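Transcriptional regulator (Enterococcus faecalis, PDB 3QFI) is a putative transcriptional regulator of the LytR-CpsA-Psr family, whose members are generally associated with the cell envelope of Gram-positive bacteria. Local coordinates at residues P21-L26 and I101-Y106. Sequence-based numbering, arbitrary orientation.
Sequences PFSVLL and IPIHHY
Ser23 OG donates to Pro102 O at 2.7 Å, in the carbonyl plane and on a lone pair, while the backbone N of Ser23 bonds His104 ND1 at 2.9 Å. These bonds open a parallel strand pairing in the mixed sheet of an alpha/beta domain: strand 105-109 runs beside strand 22-28, whose other neighbour is strand 44-51. The Ser23 N donor lies only 2° out of the imidazole plane of His104; because a backbone N-H can only donate, ND1 acts as the acceptor, consistent with its being unprotonated. With chi1 at 80°, Ser23 OG sits between the backbone N and the carbonyl carbon and faces the turn at 102-104, where it also receives a weak bond from His104 N.

His105 straddles Val24, its bridge partner: its N gives to Ser23 O at 3.2 Å and its O accepts from Leu25 N at 2.9 Å. Val24 CA adds a CA-H...O contact to His105 O, and Tyr106 CA makes another to Leu25 O.

Val24 and His105 project from one face of the sheet. There the edge of the His105 imidazole meets the Phe22 ring in an offset edge-to-face pair, planes at 81° and centroids 5.9 Å apart. Leu25 and Tyr106 start out on the other face, where Ile103 and Tyr106 also touch Ile92 of helix 80-98. On that side Ile103 CG2, anti to its backbone N, packs against Leu25 CB at 4.0 Å.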
ATOM      1  N   PRO A  21     -18.362  -2.131  -0.135  1.00 29.42           N
ATOM      2  CA  PRO A  21     -17.020  -1.564  -0.341  1.00 25.97           C
ATOM      3  C   PRO A  21     -16.119  -1.924   0.828  1.00 24.10           C
ATOM      4  O   PRO A  21     -16.520  -1.814   1.984  1.00 28.65           O
ATOM      5  CB  PRO A  21     -17.284  -0.064  -0.407  1.00 26.64           C
ATOM      6  CG  PRO A  21     -18.692  -0.003  -0.984  1.00 35.49           C
ATOM      7  CD  PRO A  21     -19.398  -1.089  -0.210  1.00 25.09           C
ATOM      8  N   PHE A  22     -14.902  -2.357   0.551  1.00 17.07           N
ATOM      9  CA  PHE A  22     -14.032  -2.707   1.656  1.00 15.33           C
ATOM     10  C   PHE A  22     -12.611  -2.240   1.370  1.00 15.34           C
ATOM     11  O   PHE A  22     -12.294  -1.810   0.255  1.00  9.93           O
ATOM     12  CB  PHE A  22     -14.095  -4.217   1.913  1.00 10.69           C
ATOM     13  CG  PHE A  22     -13.433  -5.025   0.863  1.00  5.39           C
ATOM     14  CD1 PHE A  22     -12.091  -5.344   0.967  1.00  8.66           C
ATOM     15  CD2 PHE A  22     -14.136  -5.437  -0.252  1.00  7.44           C
ATOM     16  CE1 PHE A  22     -11.444  -6.076  -0.032  1.00  1.00           C
ATOM     17  CE2 PHE A  22     -13.505  -6.169  -1.261  1.00  5.62           C
ATOM     18  CZ  PHE A  22     -12.148  -6.486  -1.142  1.00  5.25           C
ATOM     19  N   SER A  23     -11.756  -2.330   2.376  1.00 13.30           N
ATOM     20  CA  SER A  23     -10.392  -1.854   2.231  1.00 10.02           C
ATOM     21  C   SER A  23      -9.391  -2.892   2.692  1.00  9.24           C
ATOM     22  O   SER A  23      -9.711  -3.777   3.491  1.00 11.25           O
ATOM     23  CB  SER A  23     -10.208  -0.598   3.067  1.00  8.96           C
ATOM     24  OG  SER A  23     -10.008  -0.962   4.420  1.00  4.31           O
ATOM     25  N   VAL A  24      -8.164  -2.776   2.215  1.00  5.03           N
ATOM     26  CA  VAL A  24      -7.161  -3.740   2.608  1.00  3.71           C
ATOM     27  C   VAL A  24      -5.760  -3.152   2.585  1.00 13.52           C
ATOM     28  O   VAL A  24      -5.406  -2.356   1.707  1.00 19.59           O
ATOM     29  CB  VAL A  24      -7.242  -4.979   1.703  1.00  5.97           C
ATOM     30  CG1 VAL A  24      -7.617  -4.556   0.293  1.00  1.00           C
ATOM     31  CG2 VAL A  24      -5.907  -5.719   1.700  1.00 10.44           C
ATOM     32  N   LEU A  25      -4.976  -3.526   3.588  1.00  8.59           N
ATOM     33  CA  LEU A  25      -3.602  -3.061   3.708  1.00  3.55           C
ATOM     34  C   LEU A  25      -2.684  -4.166   3.193  1.00 13.84           C
ATOM     35  O   LEU A  25      -2.717  -5.294   3.684  1.00 12.94           O
ATOM     36  CB  LEU A  25      -3.261  -2.773   5.173  1.00 10.09           C
ATOM     37  CG  LEU A  25      -1.838  -2.255   5.409  1.00 20.66           C
ATOM     38  CD1 LEU A  25      -1.802  -0.769   5.069  1.00 26.02           C
ATOM     39  CD2 LEU A  25      -1.400  -2.469   6.855  1.00 29.57           C
ATOM     40  N   LEU A  26      -1.879  -3.836   2.192  1.00  1.83           N
ATOM     41  CA  LEU A  26      -0.939  -4.782   1.631  1.00  8.77           C
ATOM     42  C   LEU A  26       0.425  -4.403   2.171  1.00 12.07           C
ATOM     43  O   LEU A  26       0.821  -3.232   2.088  1.00 19.05           O
ATOM     44  CB  LEU A  26      -0.905  -4.687   0.105  1.00  4.60           C
ATOM     45  CG  LEU A  26      -2.235  -4.576  -0.646  1.00 10.54           C
ATOM     46  CD1 LEU A  26      -1.988  -4.604  -2.152  1.00  7.30           C
ATOM     47  CD2 LEU A  26      -3.141  -5.704  -0.250  1.00  1.00           C
ATOM     48  N   ILE A 101      -9.666   5.601   8.587  1.00 11.38           N
ATOM     49  CA  ILE A 101     -10.555   4.662   7.926  1.00  7.56           C
ATOM     50  C   ILE A 101     -10.412   3.286   8.527  1.00  7.97           C
ATOM     51  O   ILE A 101      -9.464   2.992   9.230  1.00 13.66           O
ATOM     52  CB  ILE A 101     -10.281   4.514   6.390  1.00 17.43           C
ATOM     53  CG1 ILE A 101      -8.840   4.067   6.147  1.00 11.04           C
ATOM     54  CG2 ILE A 101     -10.573   5.823   5.668  1.00 17.73           C
ATOM     55  CD1 ILE A 101      -8.607   3.592   4.723  1.00 11.52           C
ATOM     56  N   PRO A 102     -11.392   2.422   8.283  1.00  8.01           N
ATOM     57  CA  PRO A 102     -11.238   1.085   8.854  1.00 12.02           C
ATOM     58  C   PRO A 102     -10.461   0.218   7.847  1.00 16.78           C
ATOM     59  O   PRO A 102     -10.621   0.369   6.632  1.00  5.85           O
ATOM     60  CB  PRO A 102     -12.683   0.623   9.041  1.00 12.52           C
ATOM     61  CG  PRO A 102     -13.370   1.242   7.856  1.00  1.00           C
ATOM     62  CD  PRO A 102     -12.775   2.650   7.828  1.00 15.62           C
ATOM     63  N   ILE A 103      -9.589  -0.639   8.366  1.00  8.64           N
ATOM     64  CA  ILE A 103      -8.811  -1.552   7.546  1.00  8.53           C
ATOM     65  C   ILE A 103      -9.487  -2.889   7.755  1.00 11.36           C
ATOM     66  O   ILE A 103      -9.252  -3.549   8.767  1.00 18.89           O
ATOM     67  CB  ILE A 103      -7.359  -1.699   8.035  1.00 14.17           C
ATOM     68  CG1 ILE A 103      -6.612  -0.377   7.904  1.00 13.36           C
ATOM     69  CG2 ILE A 103      -6.656  -2.788   7.219  1.00 15.52           C
ATOM     70  CD1 ILE A 103      -6.501   0.134   6.469  1.00  1.00           C
ATOM     71  N   HIS A 104     -10.323  -3.290   6.809  1.00  8.71           N
ATOM     72  CA  HIS A 104     -11.055  -4.544   6.923  1.00  4.13           C
ATOM     73  C   HIS A 104     -10.213  -5.791   6.815  1.00 12.61           C
ATOM     74  O   HIS A 104     -10.455  -6.785   7.509  1.00 21.83           O
ATOM     75  CB  HIS A 104     -12.130  -4.586   5.859  1.00  1.00           C
ATOM     76  CG  HIS A 104     -13.048  -3.417   5.919  1.00 14.68           C
ATOM     77  ND1 HIS A 104     -13.099  -2.459   4.932  1.00 11.71           N
ATOM     78  CD2 HIS A 104     -13.908  -3.016   6.884  1.00 16.62           C
ATOM     79  CE1 HIS A 104     -13.953  -1.517   5.286  1.00 19.05           C
ATOM     80  NE2 HIS A 104     -14.458  -1.831   6.466  1.00 10.95           N
ATOM     81  N   HIS A 105      -9.221  -5.734   5.937  1.00 10.47           N
ATOM     82  CA  HIS A 105      -8.361  -6.871   5.708  1.00 16.36           C
ATOM     83  C   HIS A 105      -6.910  -6.457   5.507  1.00 17.73           C
ATOM     84  O   HIS A 105      -6.613  -5.308   5.152  1.00 24.12           O
ATOM     85  CB  HIS A 105      -8.842  -7.616   4.468  1.00  3.30           C
ATOM     86  CG  HIS A 105     -10.222  -8.176   4.592  1.00 18.64           C
ATOM     87  ND1 HIS A 105     -10.524  -9.223   5.436  1.00 19.07           N
ATOM     88  CD2 HIS A 105     -11.374  -7.860   3.956  1.00 21.93           C
ATOM     89  CE1 HIS A 105     -11.804  -9.528   5.313  1.00 22.81           C
ATOM     90  NE2 HIS A 105     -12.342  -8.718   4.421  1.00 28.38           N
ATOM     91  N   TYR A 106      -6.004  -7.403   5.716  1.00  9.79           N
ATOM     92  CA  TYR A 106      -4.591  -7.132   5.527  1.00  9.21           C
ATOM     93  C   TYR A 106      -3.938  -8.334   4.858  1.00 14.36           C
ATOM     94  O   TYR A 106      -4.503  -9.431   4.828  1.00 17.87           O
ATOM     95  CB  TYR A 106      -3.908  -6.887   6.867  1.00 20.41           C
ATOM     96  CG  TYR A 106      -3.575  -8.150   7.622  1.00 24.26           C
ATOM     97  CD1 TYR A 106      -4.527  -8.798   8.416  1.00 28.16           C
ATOM     98  CD2 TYR A 106      -2.303  -8.715   7.524  1.00 25.80           C
ATOM     99  CE1 TYR A 106      -4.208  -9.989   9.094  1.00 35.75           C
ATOM    100  CE2 TYR A 106      -1.979  -9.892   8.188  1.00 35.61           C
ATOM    101  CZ  TYR A 106      -2.922 -10.525   8.969  1.00 33.14           C
ATOM    102  OH  TYR A 106      -2.563 -11.690   9.619  1.00 37.98           O
TER